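Local coordinates for protein glutaryl-CoA dehydrogenase (Mycobacterium smegmatis, PDB 3SF6) that is a flavoprotein of the acyl-CoA dehydrogenase family, whose four subunits hold dihydroflavine-adenine dinucleotide where they meet, at residues Arg48-Ile53 with Ala273-Glu278; Ser55-Gly60 with Ala372-Ser377; Cys285-Glu288 with Pro293-Gly296; Gln301-Asp306 with Ala353-Gly358. One frame throughout, in Å; residues are numbered along the deposited sequence.

Contact 1. Residues Arg48-Ile53 with Ala273-Glu278; sequences RIKPHI and ARDCLE. With EDO (1,2-ethanediol), chain O.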
# COMPACT_ATOMS: atom_id res chain seq x y z
N ARG A 48 -2.18 28.55 -24.90
CA ARG A 48 -3.09 28.02 -25.91
C ARG A 48 -3.93 26.87 -25.39
O ARG A 48 -4.94 26.52 -26.00
CB ARG A 48 -2.29 27.59 -27.15
N ILE A 49 -3.56 26.27 -24.25
CA ILE A 49 -4.29 25.08 -23.76
C ILE A 49 -4.96 25.35 -22.43
O ILE A 49 -6.18 25.17 -22.29
CB ILE A 49 -3.33 23.86 -23.61
CG1 ILE A 49 -2.68 23.48 -24.93
CG2 ILE A 49 -4.09 22.60 -23.03
CD1 ILE A 49 -3.64 23.10 -26.02
N LYS A 50 -4.22 25.84 -21.46
CA LYS A 50 -4.77 26.01 -20.11
C LYS A 50 -6.01 26.95 -20.03
O LYS A 50 -6.90 26.67 -19.26
CB LYS A 50 -3.65 26.33 -19.09
CG LYS A 50 -2.92 24.99 -18.63
CD LYS A 50 -1.80 25.17 -17.54
CE LYS A 50 -1.26 23.82 -16.97
NZ LYS A 50 -0.30 24.01 -15.79
N PRO A 51 -6.07 28.03 -20.84
CA PRO A 51 -7.26 28.87 -20.71
C PRO A 51 -8.57 28.22 -21.15
O PRO A 51 -9.63 28.66 -20.72
CB PRO A 51 -6.96 30.06 -21.63
CG PRO A 51 -5.51 30.13 -21.69
CD PRO A 51 -5.05 28.70 -21.66
N HIS A 52 -8.48 27.18 -21.99
CA HIS A 52 -9.66 26.56 -22.60
C HIS A 52 -9.96 25.15 -22.05
O HIS A 52 -11.06 24.62 -22.26
CB HIS A 52 -9.41 26.38 -24.11
CG HIS A 52 -9.14 27.64 -24.85
ND1 HIS A 52 -10.09 28.63 -25.01
CD2 HIS A 52 -8.03 28.07 -25.50
CE1 HIS A 52 -9.57 29.62 -25.71
NE2 HIS A 52 -8.32 29.31 -26.02
N ILE A 53 -8.99 24.52 -21.38
CA ILE A 53 -9.09 23.08 -21.18
C ILE A 53 -10.25 22.67 -20.28
O ILE A 53 -10.84 21.63 -20.51
CB ILE A 53 -7.73 22.49 -20.66
CG1 ILE A 53 -7.73 20.97 -20.67
CG2 ILE A 53 -7.40 23.09 -19.29
CD1 ILE A 53 -7.93 20.34 -22.08
N ALA A 273 1.15 14.52 -12.98
CA ALA A 273 1.54 14.41 -11.56
C ALA A 273 2.03 15.74 -11.01
O ALA A 273 1.63 16.17 -9.91
CB ALA A 273 2.62 13.33 -11.35
N ARG A 274 2.95 16.35 -11.74
CA ARG A 274 3.51 17.65 -11.32
C ARG A 274 2.44 18.70 -11.09
O ARG A 274 2.47 19.43 -10.09
CB ARG A 274 4.55 18.13 -12.33
CG ARG A 274 5.32 19.37 -11.86
CD ARG A 274 6.08 20.01 -12.96
NE ARG A 274 5.21 20.68 -13.92
CZ ARG A 274 5.58 21.05 -15.13
NH1 ARG A 274 6.82 20.85 -15.56
NH2 ARG A 274 4.70 21.68 -15.92
N ASP A 275 1.53 18.84 -12.05
CA ASP A 275 0.48 19.84 -11.97
C ASP A 275 -0.34 19.59 -10.69
O ASP A 275 -0.66 20.53 -9.95
CB ASP A 275 -0.41 19.74 -13.22
CG ASP A 275 -1.06 21.05 -13.56
OD1 ASP A 275 -0.26 22.05 -13.63
OD2 ASP A 275 -2.29 21.10 -13.88
N CYS A 276 -0.65 18.32 -10.41
CA CYS A 276 -1.39 18.01 -9.19
C CYS A 276 -0.57 18.29 -7.92
O CYS A 276 -1.11 18.81 -6.94
CB CYS A 276 -1.83 16.55 -9.20
SG CYS A 276 -3.06 16.15 -10.47
N LEU A 277 0.69 17.89 -7.92
CA LEU A 277 1.56 18.11 -6.75
C LEU A 277 1.72 19.61 -6.48
O LEU A 277 1.58 20.04 -5.33
CB LEU A 277 2.91 17.43 -6.96
CG LEU A 277 3.99 17.68 -5.95
CD1 LEU A 277 3.50 17.36 -4.53
CD2 LEU A 277 5.22 16.83 -6.30
N GLU A 278 1.99 20.40 -7.53
CA GLU A 278 2.12 21.84 -7.39
C GLU A 278 0.83 22.47 -6.83
O GLU A 278 0.89 23.38 -6.00
CB GLU A 278 2.44 22.49 -8.73
CG GLU A 278 3.85 22.20 -9.19
CD GLU A 278 4.20 22.80 -10.57
OE1 GLU A 278 3.31 23.39 -11.26
OE2 GLU A 278 5.40 22.68 -10.92
C1 EDO O . 9.80 18.83 -14.98
O1 EDO O . 9.23 19.97 -14.41
C2 EDO O . 11.08 19.23 -15.75
O2 EDO O . 10.77 20.03 -16.89
O HOH W 1 -3.02 23.80 -13.70
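Lys50 and Asp275 reach each other through complementary torsions: the lysine runs extended beyond CG to NZ, while the aspartate swings CG away from its own backbone N (chi1 -153°) to present its carboxylate. They illustrate how a single direct salt bridge, aided by a water, ties the N-terminal domain to the C-terminal helical bundle of the acyl-CoA dehydrogenase fold, here residues 48-53 to the long helix 252-286. The backbones stay well apart, the nearest CA atoms, of Lys50 and Asp275, being 11.5 Å from each other, and the two side chains come from opposite directions to close the gap. Lys50 NZ donates to Asp275 OD1 at 2.9 Å, entering on the syn side but 31° out of the carboxylate plane. The second oxygen is held differently: a water donates to Asp275 OD2 at 2.8 Å and takes a weak hydrogen bond from Lys50 NZ, and His371 on helix 368-380 also bonds OD2. Several grips thus fix the rotation of the carboxylate, which is buried, whereas Lys50 is partly exposed. Further charges gather nearby. Glu278 OE1, an opposite charge, lies 5.8 Å from Lys50 NZ. Arg274 NH2, a like charge 5.5 Å from Lys50 NZ, would oppose its pull, so the net effect is probably small. One turn before Glu278, Arg274 forms a salt bridge with Glu100, and at the edge of its guanidinium, in plane, NH1 donates to O1 of a 1,2-ethanediol molecule at 2.8 Å with an angle of 154° at the hydrogen.

Contact 2. Residues Ser55-Gly60 with Ala372-Ser377; sequences SWYEDG and ANNLES. With FDA (dihydroflavine-adenine dinucleotide), chain B.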
# COMPACT_ATOMS: atom_id res chain seq x y z
N SER A 55 -13.17 23.95 -20.09
CA SER A 55 -14.37 23.97 -20.96
C SER A 55 -14.37 22.84 -21.97
O SER A 55 -15.39 22.18 -22.16
CB SER A 55 -14.49 25.30 -21.71
OG SER A 55 -14.84 26.32 -20.81
N TRP A 56 -13.22 22.59 -22.62
CA TRP A 56 -13.15 21.49 -23.58
C TRP A 56 -13.46 20.17 -22.87
O TRP A 56 -14.19 19.33 -23.40
CB TRP A 56 -11.75 21.41 -24.23
CG TRP A 56 -11.38 22.56 -25.14
CD1 TRP A 56 -12.21 23.44 -25.75
CD2 TRP A 56 -10.05 22.91 -25.58
NE1 TRP A 56 -11.50 24.33 -26.53
CE2 TRP A 56 -10.17 24.03 -26.43
CE3 TRP A 56 -8.78 22.40 -25.31
CZ2 TRP A 56 -9.07 24.64 -27.03
CZ3 TRP A 56 -7.69 23.01 -25.91
CH2 TRP A 56 -7.84 24.11 -26.75
N TYR A 57 -12.89 19.97 -21.68
CA TYR A 57 -13.07 18.73 -20.97
C TYR A 57 -14.56 18.56 -20.56
O TYR A 57 -15.19 17.52 -20.78
CB TYR A 57 -12.19 18.68 -19.71
CG TYR A 57 -12.23 17.32 -19.06
CD1 TYR A 57 -13.23 16.99 -18.15
CD2 TYR A 57 -11.32 16.32 -19.42
CE1 TYR A 57 -13.30 15.72 -17.60
CE2 TYR A 57 -11.39 15.05 -18.90
CZ TYR A 57 -12.36 14.75 -17.98
OH TYR A 57 -12.51 13.50 -17.45
N GLU A 58 -15.13 19.60 -19.99
CA GLU A 58 -16.54 19.53 -19.58
C GLU A 58 -17.45 19.21 -20.76
O GLU A 58 -18.36 18.38 -20.64
CB GLU A 58 -17.00 20.83 -18.90
CG GLU A 58 -16.32 21.10 -17.55
CD GLU A 58 -16.47 22.53 -17.05
OE1 GLU A 58 -17.15 23.37 -17.69
OE2 GLU A 58 -15.86 22.81 -16.00
N ASP A 59 -17.23 19.89 -21.87
CA ASP A 59 -18.05 19.74 -23.06
C ASP A 59 -17.86 18.43 -23.78
O ASP A 59 -18.77 17.96 -24.48
CB ASP A 59 -17.78 20.86 -24.05
CG ASP A 59 -18.23 22.22 -23.55
OD1 ASP A 59 -18.92 22.31 -22.52
OD2 ASP A 59 -17.87 23.20 -24.21
N GLY A 60 -16.67 17.84 -23.59
CA GLY A 60 -16.24 16.63 -24.29
C GLY A 60 -16.06 16.87 -25.76
O GLY A 60 -16.24 15.94 -26.57
N ALA A 372 -6.72 13.14 -12.68
CA ALA A 372 -6.92 11.80 -12.13
C ALA A 372 -7.80 10.97 -13.08
O ALA A 372 -7.48 9.82 -13.37
CB ALA A 372 -7.55 11.87 -10.73
N ASN A 373 -8.89 11.56 -13.60
CA ASN A 373 -9.75 10.82 -14.50
C ASN A 373 -9.05 10.53 -15.84
O ASN A 373 -9.12 9.39 -16.33
CB ASN A 373 -11.05 11.59 -14.75
CG ASN A 373 -12.05 11.48 -13.57
OD1 ASN A 373 -11.80 10.81 -12.54
ND2 ASN A 373 -13.19 12.10 -13.75
N ASN A 374 -8.34 11.51 -16.39
CA ASN A 374 -7.54 11.30 -17.60
C ASN A 374 -6.56 10.14 -17.43
O ASN A 374 -6.41 9.32 -18.33
CB ASN A 374 -6.73 12.54 -17.97
CG ASN A 374 -7.55 13.61 -18.65
OD1 ASN A 374 -8.61 13.35 -19.23
ND2 ASN A 374 -7.03 14.86 -18.61
N LEU A 375 -5.90 10.09 -16.29
CA LEU A 375 -4.87 9.08 -16.08
C LEU A 375 -5.42 7.68 -16.05
O LEU A 375 -4.67 6.74 -16.28
CB LEU A 375 -4.05 9.41 -14.85
CG LEU A 375 -3.05 10.55 -15.04
CD1 LEU A 375 -2.55 11.06 -13.68
CD2 LEU A 375 -1.83 10.14 -15.92
N GLU A 376 -6.73 7.51 -15.84
CA GLU A 376 -7.32 6.19 -16.01
C GLU A 376 -7.06 5.63 -17.41
O GLU A 376 -6.72 4.46 -17.59
CB GLU A 376 -8.83 6.20 -15.76
CG GLU A 376 -9.28 6.62 -14.39
CD GLU A 376 -9.14 5.58 -13.31
OE1 GLU A 376 -8.83 4.40 -13.61
OE2 GLU A 376 -9.34 6.01 -12.14
N SER A 377 -7.24 6.47 -18.45
CA SER A 377 -7.00 6.01 -19.82
C SER A 377 -5.53 5.74 -20.05
O SER A 377 -5.17 4.76 -20.70
CB SER A 377 -7.49 7.06 -20.82
OG SER A 377 -8.91 7.15 -20.79
PA FDA B . -8.33 -6.12 -22.17
O1A FDA B . -7.14 -6.54 -22.91
O2A FDA B . -9.64 -6.74 -22.41
O5B FDA B . -7.90 -6.33 -20.63
C5B FDA B . -8.89 -6.23 -19.59
C4B FDA B . -8.21 -6.37 -18.23
O4B FDA B . -7.66 -7.71 -18.17
C3B FDA B . -7.04 -5.43 -18.01
O3B FDA B . -6.96 -5.09 -16.61
C2B FDA B . -5.86 -6.28 -18.43
O2B FDA B . -4.62 -5.78 -17.89
C1B FDA B . -6.25 -7.68 -17.94
N9A FDA B . -5.58 -8.74 -18.71
C8A FDA B . -5.70 -8.97 -20.05
N7A FDA B . -4.90 -9.98 -20.41
C5A FDA B . -4.25 -10.39 -19.27
C6A FDA B . -3.30 -11.36 -18.99
N6A FDA B . -2.81 -12.19 -19.95
N1A FDA B . -2.88 -11.49 -17.71
C2A FDA B . -3.33 -10.68 -16.74
N3A FDA B . -4.22 -9.74 -16.97
C4A FDA B . -4.68 -9.58 -18.23
N1 FDA B . -5.88 1.65 -29.13
C2 FDA B . -5.46 1.91 -30.40
O2 FDA B . -5.21 0.95 -31.16
N3 FDA B . -5.29 3.19 -30.80
C4 FDA B . -5.57 4.25 -30.04
O4 FDA B . -5.46 5.43 -30.47
C4X FDA B . -5.98 4.01 -28.71
N5 FDA B . -6.33 5.03 -27.89
C5X FDA B . -7.07 4.78 -26.75
C6 FDA B . -7.72 5.80 -26.08
C7 FDA B . -8.43 5.59 -24.92
C7M FDA B . -9.20 6.74 -24.26
C8 FDA B . -8.48 4.30 -24.41
C8M FDA B . -9.27 4.07 -23.11
C9 FDA B . -7.85 3.26 -25.06
C9A FDA B . -7.13 3.49 -26.25
N10 FDA B . -6.56 2.44 -26.97
C10 FDA B . -6.15 2.69 -28.30
C1' FDA B . -6.91 1.05 -26.65
C2' FDA B . -5.96 0.54 -25.55
O2' FDA B . -4.67 0.22 -26.10
C3' FDA B . -6.57 -0.70 -24.93
O3' FDA B . -7.65 -0.27 -24.10
C4' FDA B . -5.59 -1.49 -24.06
O4' FDA B . -4.61 -2.16 -24.89
C5' FDA B . -6.28 -2.51 -23.16
O5' FDA B . -7.08 -3.38 -23.97
P FDA B . -8.59 -3.63 -23.52
O1P FDA B . -9.19 -2.35 -23.11
O2P FDA B . -9.25 -4.41 -24.59
O3P FDA B . -8.49 -4.51 -22.18
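Van der Waals contact carries the meeting of Tyr57 with Asn373 and Asn374, an example of one aromatic side chain bridging two helices. It joins the N-terminal domain to the C-terminal helical domain of the acyl-CoA dehydrogenase fold, beside the flavin. Tyr57 turns CG anti to its amide nitrogen (chi1 -172°), which sends the ring straight out from helix 53-59. Its OH rests against Asn373 CB at 3.6 Å. Farther back along the ring, Asn374 OD1 comes to the edge near the ring plane, 3.3 Å from Tyr57 CE2, with the amide steeply inclined to the ring at 67°. The two side chains run antiparallel, each passing alongside the other.

Polar interactions fix the asparagine from elsewhere. Asn374 ND2 bonds Asp105 OD1 and its OD1 takes the backbone N-H of Leu224, a pair of bonds that holds the amide flat and sets which end faces the ring. On the tyrosine side, the backbone oxygens of Tyr57 and Glu58 are both bound by the guanidinium of Arg225.

Cofactor contact comes last: Ser377 OG, hydrogen-bonded to Ser223, lies 3.5 Å from the flavin methyl C7M.

Within the fold, helix 53-59 faces helix 368-380, and the loop joining strands 213-217 and 229-240 supplies Ser223, Leu224 and Arg225 to both. Met222 of the second subunit packs on Tyr57, while helix 332-357 backs helix 368-380 through Ala350 and Ala346.

Contact 3. Residues Cys285-Glu288 with Pro293-Gly296; sequences CSRE and PIGG. With FDA (dihydroflavine-adenine dinucleotide), chain C.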
# COMPACT_ATOMS: atom_id res chain seq x y z
N CYS A 285 -0.09 25.53 1.61
CA CYS A 285 0.50 26.73 2.18
C CYS A 285 -0.57 27.85 2.37
O CYS A 285 -0.47 28.65 3.32
CB CYS A 285 1.68 27.15 1.33
SG CYS A 285 3.05 25.90 1.44
N SER A 286 -1.60 27.88 1.54
CA SER A 286 -2.61 28.94 1.57
C SER A 286 -3.80 28.63 2.47
O SER A 286 -4.29 29.52 3.19
CB SER A 286 -3.10 29.31 0.16
OG SER A 286 -3.74 28.22 -0.54
N ARG A 287 -4.29 27.40 2.42
CA ARG A 287 -5.44 27.01 3.20
C ARG A 287 -5.09 26.78 4.66
O ARG A 287 -4.15 26.04 4.97
CB ARG A 287 -6.05 25.71 2.65
CG ARG A 287 -7.22 25.13 3.41
CD ARG A 287 -8.42 26.06 3.32
NE ARG A 287 -9.64 25.39 3.78
CZ ARG A 287 -10.85 25.92 3.61
NH1 ARG A 287 -10.96 27.10 2.98
NH2 ARG A 287 -11.93 25.28 4.01
N GLU A 288 -5.85 27.45 5.53
CA GLU A 288 -5.71 27.30 6.98
C GLU A 288 -6.87 26.53 7.55
O GLU A 288 -8.02 26.63 7.08
CB GLU A 288 -5.63 28.65 7.70
CG GLU A 288 -4.52 29.53 7.18
CD GLU A 288 -4.01 30.50 8.22
OE1 GLU A 288 -3.64 30.03 9.32
OE2 GLU A 288 -3.99 31.72 7.93
N PRO A 293 -1.72 26.82 8.64
CA PRO A 293 -1.79 26.30 7.27
C PRO A 293 -1.88 24.81 7.33
O PRO A 293 -1.21 24.20 8.17
CB PRO A 293 -0.49 26.71 6.63
CG PRO A 293 0.10 27.74 7.52
CD PRO A 293 -0.46 27.54 8.89
N ILE A 294 -2.72 24.20 6.49
CA ILE A 294 -2.86 22.74 6.58
C ILE A 294 -1.56 22.02 6.28
O ILE A 294 -1.35 20.89 6.73
CB ILE A 294 -4.01 22.18 5.72
CG1 ILE A 294 -3.79 22.47 4.26
CG2 ILE A 294 -5.33 22.75 6.23
CD1 ILE A 294 -4.83 21.80 3.29
N GLY A 295 -0.67 22.68 5.55
CA GLY A 295 0.69 22.16 5.37
C GLY A 295 1.52 22.05 6.66
O GLY A 295 2.56 21.39 6.66
N GLY A 296 1.05 22.64 7.75
CA GLY A 296 1.69 22.54 9.05
C GLY A 296 1.26 21.36 9.89
O GLY A 296 1.66 21.27 11.07
PA FDA C . -10.54 21.48 5.09
O1A FDA C . -11.03 21.34 6.47
O2A FDA C . -10.05 22.77 4.59
O5B FDA C . -9.36 20.38 5.02
C5B FDA C . -8.47 20.37 3.88
C4B FDA C . -7.52 19.18 3.99
O4B FDA C . -6.71 19.41 5.17
C3B FDA C . -8.21 17.85 4.21
O3B FDA C . -7.43 16.80 3.60
C2B FDA C . -8.18 17.71 5.73
O2B FDA C . -8.36 16.35 6.14
C1B FDA C . -6.83 18.33 6.10
N9A FDA C . -6.83 18.84 7.48
C8A FDA C . -7.63 19.82 7.99
N7A FDA C . -7.38 19.98 9.29
C5A FDA C . -6.41 19.07 9.63
C6A FDA C . -5.75 18.73 10.80
N6A FDA C . -6.00 19.36 11.97
N1A FDA C . -4.81 17.76 10.74
C2A FDA C . -4.56 17.10 9.61
N3A FDA C . -5.17 17.38 8.47
C4A FDA C . -6.10 18.36 8.47
N1 FDA C . -21.19 20.38 4.63
C2 FDA C . -22.36 20.74 5.22
O2 FDA C . -22.34 21.48 6.23
N3 FDA C . -23.53 20.28 4.72
C4 FDA C . -23.62 19.51 3.63
O4 FDA C . -24.73 19.14 3.15
C4X FDA C . -22.41 19.10 3.02
N5 FDA C . -22.41 18.37 1.88
C5X FDA C . -21.27 18.30 1.11
C6 FDA C . -21.33 17.84 -0.20
C7 FDA C . -20.20 17.72 -1.00
C7M FDA C . -20.33 17.30 -2.46
C8 FDA C . -18.98 18.05 -0.43
C8M FDA C . -17.73 17.90 -1.31
C9 FDA C . -18.89 18.51 0.86
C9A FDA C . -20.05 18.64 1.65
N10 FDA C . -20.00 19.18 2.94
C10 FDA C . -21.21 19.58 3.54
C1' FDA C . -18.78 19.87 3.40
C2' FDA C . -17.83 18.83 4.02
O2' FDA C . -18.28 18.45 5.34
C3' FDA C . -16.44 19.44 4.10
O3' FDA C . -15.91 19.46 2.78
C4' FDA C . -15.49 18.64 4.99
O4' FDA C . -15.84 18.81 6.38
C5' FDA C . -14.03 19.04 4.79
O5' FDA C . -13.89 20.45 4.99
P FDA C . -13.11 21.29 3.88
O1P FDA C . -13.53 20.85 2.55
O2P FDA C . -13.24 22.73 4.23
O3P FDA C . -11.57 20.84 4.03
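Arg287 O receives the backbone N-H of Ile294 at 2.8 Å, in the carbonyl plane and nearly straight, 163° at the hydrogen. A weaker partner shares this oxygen: the CA-H of Pro293, with CA 3.3 Å from Arg287 O. Next to them Glu288 and Pro293 form an antiparallel, non-hydrogen-bonded pair, so that a small beta-hairpin turns the chain back on itself. Pro293 CB also rests on Cys285 O at 3.8 Å.

The hairpin carries two groups to the cofactor. A bend at chi2 (67°) swings the Arg287 guanidinium edge-on to the diphosphate, where NE donates to O2A of dihydroflavine-adenine dinucleotide at 2.8 Å. NH2 makes weak bonds to O2P, at 2.9 Å, and to O2A, thus touching both phosphates. Alongside the arginine's aliphatic part, Ile294 CD1 lies 4.1 Å from Arg287 CG. Ile294 CD1 also comes within 3.6 Å of the ribose oxygen O4B. Farther out, Arg287 NH1 bonds the backbone oxygen of Pro153 of the second subunit.

The whole corner joins helix 252-286 to helix 298-327: Gly295 bonds the backbone of Ala284 on the first, and Ile294 O and Gly295 O take bonds from Thr300 and Gln301 on the second.

Contact 4. Residues Gln301-Asp306 with Ala353-Gly358; sequences QQKLAD and ARTVLG. With FDA (dihydroflavine-adenine dinucleotide), chain C.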
# COMPACT_ATOMS: atom_id res chain seq x y z
N GLN A 301 2.00 16.85 5.63
CA GLN A 301 3.41 16.73 5.24
C GLN A 301 3.77 15.32 4.74
O GLN A 301 4.61 15.16 3.84
CB GLN A 301 4.30 17.15 6.42
CG GLN A 301 4.19 18.66 6.66
CD GLN A 301 5.28 19.24 7.52
OE1 GLN A 301 6.21 18.54 7.95
NE2 GLN A 301 5.20 20.57 7.74
N GLN A 302 3.18 14.30 5.34
CA GLN A 302 3.38 12.93 4.88
C GLN A 302 2.99 12.79 3.40
O GLN A 302 3.74 12.24 2.58
CB GLN A 302 2.58 11.97 5.72
CG GLN A 302 2.72 10.51 5.26
CD GLN A 302 1.91 9.59 6.15
OE1 GLN A 302 0.72 9.76 6.30
NE2 GLN A 302 2.57 8.65 6.76
N LYS A 303 1.80 13.28 3.08
CA LYS A 303 1.35 13.27 1.69
C LYS A 303 2.27 14.03 0.77
O LYS A 303 2.61 13.55 -0.31
CB LYS A 303 -0.07 13.80 1.54
CG LYS A 303 -1.11 12.97 2.27
CD LYS A 303 -2.50 13.62 2.22
CE LYS A 303 -3.52 12.75 2.95
NZ LYS A 303 -4.89 13.39 2.83
N LEU A 304 2.64 15.24 1.16
CA LEU A 304 3.48 16.09 0.30
C LEU A 304 4.87 15.43 0.09
O LEU A 304 5.38 15.42 -1.03
CB LEU A 304 3.58 17.49 0.91
CG LEU A 304 2.29 18.25 1.03
CD1 LEU A 304 2.55 19.54 1.85
CD2 LEU A 304 1.68 18.56 -0.40
N ALA A 305 5.43 14.87 1.16
CA ALA A 305 6.72 14.16 1.04
C ALA A 305 6.62 12.95 0.13
O ALA A 305 7.47 12.72 -0.75
CB ALA A 305 7.26 13.76 2.44
N ASP A 306 5.59 12.12 0.35
CA ASP A 306 5.41 10.91 -0.45
C ASP A 306 5.20 11.23 -1.94
O ASP A 306 5.80 10.56 -2.81
CB ASP A 306 4.24 10.09 0.08
CG ASP A 306 4.50 9.43 1.44
OD1 ASP A 306 5.66 9.37 1.92
OD2 ASP A 306 3.50 8.87 1.99
N ALA A 353 -3.45 14.20 -4.01
CA ALA A 353 -3.54 15.66 -4.08
C ALA A 353 -4.99 16.11 -3.91
O ALA A 353 -5.29 17.08 -3.23
CB ALA A 353 -3.01 16.12 -5.47
N ARG A 354 -5.92 15.40 -4.53
CA ARG A 354 -7.33 15.78 -4.43
C ARG A 354 -7.77 15.80 -2.94
O ARG A 354 -8.50 16.70 -2.49
CB ARG A 354 -8.19 14.82 -5.24
CG ARG A 354 -9.53 15.39 -5.73
CD ARG A 354 -10.53 15.71 -4.66
NE ARG A 354 -10.83 14.55 -3.84
CZ ARG A 354 -11.40 14.57 -2.63
NH1 ARG A 354 -11.60 13.41 -2.01
NH2 ARG A 354 -11.74 15.71 -2.02
N THR A 355 -7.29 14.85 -2.16
CA THR A 355 -7.69 14.79 -0.74
C THR A 355 -7.23 16.02 0.05
O THR A 355 -7.90 16.45 0.99
CB THR A 355 -7.24 13.49 -0.04
OG1 THR A 355 -5.81 13.50 0.16
CG2 THR A 355 -7.65 12.24 -0.82
N VAL A 356 -6.08 16.58 -0.34
CA VAL A 356 -5.50 17.73 0.32
C VAL A 356 -6.39 18.96 0.07
O VAL A 356 -6.48 19.84 0.92
CB VAL A 356 -4.06 17.97 -0.18
CG1 VAL A 356 -3.45 19.30 0.39
CG2 VAL A 356 -3.12 16.79 0.21
N LEU A 357 -7.05 19.00 -1.09
CA LEU A 357 -7.93 20.14 -1.44
C LEU A 357 -9.28 20.11 -0.77
O LEU A 357 -10.02 21.10 -0.84
CB LEU A 357 -8.12 20.25 -2.95
CG LEU A 357 -6.89 20.23 -3.81
CD1 LEU A 357 -7.25 20.40 -5.32
CD2 LEU A 357 -5.80 21.17 -3.38
N GLY A 358 -9.62 19.00 -0.11
CA GLY A 358 -10.95 18.89 0.50
C GLY A 358 -12.02 19.08 -0.56
O GLY A 358 -11.89 18.64 -1.69
PA FDA C . -10.54 21.48 5.09
O1A FDA C . -11.03 21.34 6.47
O2A FDA C . -10.05 22.77 4.59
O5B FDA C . -9.36 20.38 5.02
C5B FDA C . -8.47 20.37 3.88
C4B FDA C . -7.52 19.18 3.99
O4B FDA C . -6.71 19.41 5.17
C3B FDA C . -8.21 17.85 4.21
O3B FDA C . -7.43 16.80 3.60
C2B FDA C . -8.18 17.71 5.73
O2B FDA C . -8.36 16.35 6.14
C1B FDA C . -6.83 18.33 6.10
N9A FDA C . -6.83 18.84 7.48
C8A FDA C . -7.63 19.82 7.99
N7A FDA C . -7.38 19.98 9.29
C5A FDA C . -6.41 19.07 9.63
C6A FDA C . -5.75 18.73 10.80
N6A FDA C . -6.00 19.36 11.97
N1A FDA C . -4.81 17.76 10.74
C2A FDA C . -4.56 17.10 9.61
N3A FDA C . -5.17 17.38 8.47
C4A FDA C . -6.10 18.36 8.47
N1 FDA C . -21.19 20.38 4.63
C2 FDA C . -22.36 20.74 5.22
O2 FDA C . -22.34 21.48 6.23
N3 FDA C . -23.53 20.28 4.72
C4 FDA C . -23.62 19.51 3.63
O4 FDA C . -24.73 19.14 3.15
C4X FDA C . -22.41 19.10 3.02
N5 FDA C . -22.41 18.37 1.88
C5X FDA C . -21.27 18.30 1.11
C6 FDA C . -21.33 17.84 -0.20
C7 FDA C . -20.20 17.72 -1.00
C7M FDA C . -20.33 17.30 -2.46
C8 FDA C . -18.98 18.05 -0.43
C8M FDA C . -17.73 17.90 -1.31
C9 FDA C . -18.89 18.51 0.86
C9A FDA C . -20.05 18.64 1.65
N10 FDA C . -20.00 19.18 2.94
C10 FDA C . -21.21 19.58 3.54
C1' FDA C . -18.78 19.87 3.40
C2' FDA C . -17.83 18.83 4.02
O2' FDA C . -18.28 18.45 5.34
C3' FDA C . -16.44 19.44 4.10
O3' FDA C . -15.91 19.46 2.78
C4' FDA C . -15.49 18.64 4.99
O4' FDA C . -15.84 18.81 6.38
C5' FDA C . -14.03 19.04 4.79
O5' FDA C . -13.89 20.45 4.99
P FDA C . -13.11 21.29 3.88
O1P FDA C . -13.53 20.85 2.55
O2P FDA C . -13.24 22.73 4.23
O3P FDA C . -11.57 20.84 4.03
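Beside the place where Lys303 meets Thr355, the flat group is the guanidinium of Arg354, and at its edge, in plane, lies the carbonyl carbon of Gly358. Arg354 NH2 makes a weak hydrogen bond to Gly358 O at 3.0 Å, bent to 129° at the hydrogen, and the same guanidinium is also held by Glu376 and Thr380 of the second subunit. The contact between the helices is a lysine lying over a helix flank, its methylenes packed on Val356 and its ammonium end bonded to Thr355. Extended from CG onward, Lys303 passes Val356 in the opposite direction, touching CG2 with its CD at 3.8 Å, and then delivers NZ to Thr355 OG1 at 2.8 Å. OG1 accepts from Lys303 NZ and is also hydrogen-bonded to Thr352 O. Lys303 NZ has a further partner in a salt bridge to Glu386 of the second subunit, a residue whose other carboxylate oxygen bonds the cofactor. Dihydroflavine-adenine dinucleotide is gripped directly too: its ribose hydroxyl O3B donates to Thr355 O at 2.7 Å. Its C4B rests 3.3 Å from Val356 O. Thus the C-terminal end of helix 332-357 lines the adenosine and diphosphate half of the site. Within the C-terminal helical domain, helix 332-357 packs here on helix 298-327; helix 252-286 lies against Leu304 and Ala353, helix 368-380 covers Ala353 and Leu357 through Val368, and helix 298-327 presents Asp306 to Arg344 of the third subunit and Gln302 to Gln302 of the fourth.

From the N terminus, the first segment met is 48-53, which contact 1 ties to the long helix 252-286. Contact 2 starts a few residues later and ends much farther on, in helix 368-380, so the two loops cross; both anchor the N-terminal helices to the C-terminal bundle, and they touch through Ile49 and Trp56. Contacts 3 and 4 follow contact 1 in series, and both fall within the span of contact 2. Contact 3 closes a short hairpin after helix 252-286, while contact 4 pairs helices 298-327 and 332-357. Contacts 1 and 4 touch through Cys276 O and Ala353 CB, tying helix 252-286 to helix 332-357. Contacts 3 and 4 also touch, and share one cofactor molecule.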